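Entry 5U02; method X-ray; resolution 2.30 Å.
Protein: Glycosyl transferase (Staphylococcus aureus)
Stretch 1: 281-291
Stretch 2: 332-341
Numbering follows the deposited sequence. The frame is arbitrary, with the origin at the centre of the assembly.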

# COMPACT_ATOMS: atom_id res chain seq x y z
N SER A 281 23.68 -25.82 18.50
CA SER A 281 24.58 -25.85 19.63
C SER A 281 25.13 -24.45 19.87
O SER A 281 25.27 -23.65 18.94
CB SER A 281 25.74 -26.82 19.40
OG SER A 281 26.64 -26.30 18.45
N MET A 282 25.42 -24.16 21.14
CA MET A 282 25.99 -22.88 21.54
C MET A 282 27.25 -23.17 22.33
O MET A 282 27.20 -23.87 23.35
CB MET A 282 24.99 -22.07 22.37
CG MET A 282 25.51 -20.72 22.84
SD MET A 282 24.21 -19.69 23.58
CE MET A 282 23.60 -20.78 24.87
N LYS A 283 28.39 -22.66 21.86
CA LYS A 283 29.66 -22.94 22.49
C LYS A 283 30.49 -21.66 22.58
O LYS A 283 30.25 -20.69 21.85
CB LYS A 283 30.46 -24.01 21.74
CG LYS A 283 29.77 -25.36 21.64
CD LYS A 283 30.66 -26.36 20.91
CE LYS A 283 29.86 -27.27 20.00
NZ LYS A 283 30.67 -27.78 18.86
N LEU A 284 31.47 -21.68 23.48
CA LEU A 284 32.38 -20.58 23.69
C LEU A 284 33.67 -20.84 22.92
O LEU A 284 34.26 -21.91 23.04
CB LEU A 284 32.68 -20.40 25.18
CG LEU A 284 33.44 -19.15 25.61
CD1 LEU A 284 32.67 -17.90 25.19
CD2 LEU A 284 33.69 -19.15 27.11
N LYS A 285 34.09 -19.85 22.13
CA LYS A 285 35.34 -19.92 21.38
C LYS A 285 36.24 -18.80 21.86
O LYS A 285 35.86 -17.63 21.81
CB LYS A 285 35.07 -19.82 19.88
CG LYS A 285 36.32 -19.74 19.01
CD LYS A 285 35.93 -19.75 17.53
CE LYS A 285 37.11 -19.42 16.63
NZ LYS A 285 36.75 -19.55 15.19
N GLY A 286 37.43 -19.15 22.34
CA GLY A 286 38.26 -18.17 23.01
C GLY A 286 37.60 -17.75 24.31
O GLY A 286 37.03 -18.57 25.04
N LYS A 287 37.65 -16.45 24.61
CA LYS A 287 36.98 -15.91 25.78
C LYS A 287 35.90 -14.89 25.45
O LYS A 287 35.18 -14.46 26.36
CB LYS A 287 37.99 -15.27 26.74
CG LYS A 287 39.04 -16.23 27.26
CD LYS A 287 38.39 -17.45 27.92
CE LYS A 287 37.61 -17.07 29.16
NZ LYS A 287 36.41 -17.94 29.36
N ASN A 288 35.74 -14.51 24.17
CA ASN A 288 34.84 -13.42 23.83
C ASN A 288 33.97 -13.73 22.62
O ASN A 288 33.39 -12.81 22.03
CB ASN A 288 35.64 -12.13 23.57
CG ASN A 288 36.62 -12.26 22.40
OD1 ASN A 288 36.94 -13.37 21.96
ND2 ASN A 288 37.10 -11.13 21.90
N LYS A 289 33.85 -15.00 22.22
CA LYS A 289 33.11 -15.36 21.03
C LYS A 289 32.14 -16.50 21.33
O LYS A 289 32.55 -17.54 21.87
CB LYS A 289 34.05 -15.76 19.88
CG LYS A 289 34.75 -14.58 19.23
CD LYS A 289 35.82 -15.03 18.23
CE LYS A 289 36.49 -13.83 17.58
NZ LYS A 289 37.72 -14.19 16.83
N ILE A 290 30.88 -16.30 20.98
CA ILE A 290 29.85 -17.32 21.10
C ILE A 290 29.54 -17.83 19.69
O ILE A 290 29.35 -17.04 18.77
CB ILE A 290 28.59 -16.76 21.79
CG1 ILE A 290 28.97 -16.23 23.18
CG2 ILE A 290 27.51 -17.83 21.90
CD1 ILE A 290 27.88 -15.43 23.86
N ILE A 291 29.53 -19.15 19.53
CA ILE A 291 29.36 -19.79 18.23
C ILE A 291 28.06 -20.57 18.24
O ILE A 291 27.86 -21.46 19.07
CB ILE A 291 30.55 -20.71 17.89
CG1 ILE A 291 31.88 -19.96 17.97
CG2 ILE A 291 30.37 -21.29 16.49
CD1 ILE A 291 32.00 -18.83 16.98
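Stretch 2 332-341: SKDIKKRDFK

Stretch 2 lies along one side of the hairpin formed by stretch 1, in which strands 281-285 and 289-291 are joined by a turn at G286-N288 and paired by K283 N to I291 O (3.1 Å), I291 N to K283 O (2.9 Å) and K285 N to K289 O (2.8 Å). G286, at phi 67°, takes a conformation that favours glycine. After S332, stretch 2 is extended through K333-I335 and turns into a helix that starts at K337; K336 is the N-cap residue, and its O accepts F340 N at 3.0 Å. The extended part passes the turn, where the CA atoms of N288 and D334 are 4.6 Å apart, and the helix reaches the first strand, where the CA atoms of L284 and K337 are 7.5 Å apart.

Polar contacts gather at the turn. K287 binds both polar groups of the I335 backbone, N and O, which face the same side: I335 N donates to K287 O at 2.9 Å with a nearly straight angle of 164°, and K287 NZ donates to I335 O at 3.0 Å. The lysine side chain is curled, with chi1, chi2 and chi3 all m. K287 O also receives a CA-H...O contact from D334 CA at 3.3 Å.

Apolar contacts centre on F340, which loses 116 Å² of surface to stretch 1 as its ring (chi1 t) settles on the strands. L284 CB stands 4.2 Å from the centroid of the F340 ring, only 3° off the normal, a CH-pi contact over one face. At the ring edge, I290 CG2 meets F340 CE1 at 4.0 Å and M282 O lies 3.6 Å from F340 CZ. M282 CG also packs at 3.6 Å from F340 CZ, while M282 SD sits obliquely, 5.3 Å from the F340 ring centroid. L284 links this cluster to the extended part, its CD1 3.7 Å from I335 CG2.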

# COMPACT_ATOMS: atom_id res chain seq x y z
N SER A 332 31.61 -7.85 23.58
CA SER A 332 32.34 -6.64 23.92
C SER A 332 33.33 -6.84 25.06
O SER A 332 34.17 -5.96 25.30
CB SER A 332 31.38 -5.52 24.30
OG SER A 332 30.75 -5.80 25.53
N LYS A 333 33.26 -7.97 25.76
CA LYS A 333 34.20 -8.28 26.83
C LYS A 333 34.28 -9.79 26.98
O LYS A 333 33.54 -10.54 26.33
CB LYS A 333 33.77 -7.63 28.16
CG LYS A 333 32.52 -8.23 28.76
CD LYS A 333 32.29 -7.71 30.17
CE LYS A 333 31.15 -8.46 30.84
NZ LYS A 333 30.96 -8.05 32.26
N ASP A 334 35.19 -10.24 27.84
CA ASP A 334 35.33 -11.66 28.10
C ASP A 334 34.16 -12.17 28.94
O ASP A 334 33.58 -11.45 29.75
CB ASP A 334 36.64 -11.95 28.83
CG ASP A 334 37.85 -11.90 27.91
OD1 ASP A 334 37.66 -11.86 26.68
OD2 ASP A 334 38.98 -11.92 28.42
N ILE A 335 33.81 -13.44 28.74
CA ILE A 335 32.81 -14.10 29.56
C ILE A 335 33.41 -15.38 30.11
O ILE A 335 33.97 -16.19 29.35
CB ILE A 335 31.51 -14.37 28.78
CG1 ILE A 335 30.47 -15.03 29.69
CG2 ILE A 335 31.76 -15.21 27.52
CD1 ILE A 335 29.08 -15.12 29.09
N LYS A 336 33.34 -15.55 31.42
CA LYS A 336 33.85 -16.77 32.04
C LYS A 336 32.99 -17.96 31.64
O LYS A 336 31.79 -17.84 31.37
CB LYS A 336 33.87 -16.62 33.56
CG LYS A 336 34.83 -15.55 34.06
CD LYS A 336 34.74 -15.37 35.56
CE LYS A 336 35.76 -14.35 36.05
NZ LYS A 336 35.55 -13.02 35.41
N LYS A 337 33.63 -19.13 31.57
CA LYS A 337 32.93 -20.34 31.16
C LYS A 337 31.78 -20.67 32.11
O LYS A 337 30.74 -21.17 31.67
CB LYS A 337 33.90 -21.51 31.08
N ARG A 338 31.95 -20.39 33.41
CA ARG A 338 30.89 -20.69 34.37
C ARG A 338 29.66 -19.81 34.15
O ARG A 338 28.53 -20.26 34.40
CB ARG A 338 31.43 -20.53 35.79
CG ARG A 338 31.63 -19.09 36.23
CD ARG A 338 32.18 -18.98 37.65
NE ARG A 338 33.64 -18.94 37.69
CZ ARG A 338 34.35 -17.88 38.07
NH1 ARG A 338 33.73 -16.77 38.44
NH2 ARG A 338 35.67 -17.93 38.08
N ASP A 339 29.84 -18.58 33.67
CA ASP A 339 28.69 -17.71 33.42
C ASP A 339 28.09 -17.94 32.04
O ASP A 339 26.89 -17.73 31.85
CB ASP A 339 29.09 -16.24 33.57
CG ASP A 339 29.43 -15.87 34.99
OD1 ASP A 339 29.43 -14.67 35.32
OD2 ASP A 339 29.69 -16.79 35.80
N PHE A 340 28.90 -18.37 31.07
CA PHE A 340 28.38 -18.75 29.77
C PHE A 340 27.29 -19.80 29.90
O PHE A 340 26.33 -19.81 29.12
CB PHE A 340 29.52 -19.25 28.88
CG PHE A 340 29.07 -19.87 27.59
CD1 PHE A 340 28.75 -19.07 26.51
CD2 PHE A 340 28.97 -21.24 27.47
CE1 PHE A 340 28.33 -19.64 25.32
CE2 PHE A 340 28.55 -21.81 26.29
CZ PHE A 340 28.24 -21.01 25.21
N LYS A 341 27.41 -20.70 30.87
CA LYS A 341 26.38 -21.71 31.11
C LYS A 341 25.09 -21.12 31.66
O LYS A 341 24.07 -21.81 31.68
CB LYS A 341 26.91 -22.78 32.07
CG LYS A 341 28.33 -23.24 31.77
CD LYS A 341 28.91 -24.00 32.95
CE LYS A 341 30.43 -24.13 32.86
NZ LYS A 341 31.04 -24.55 34.16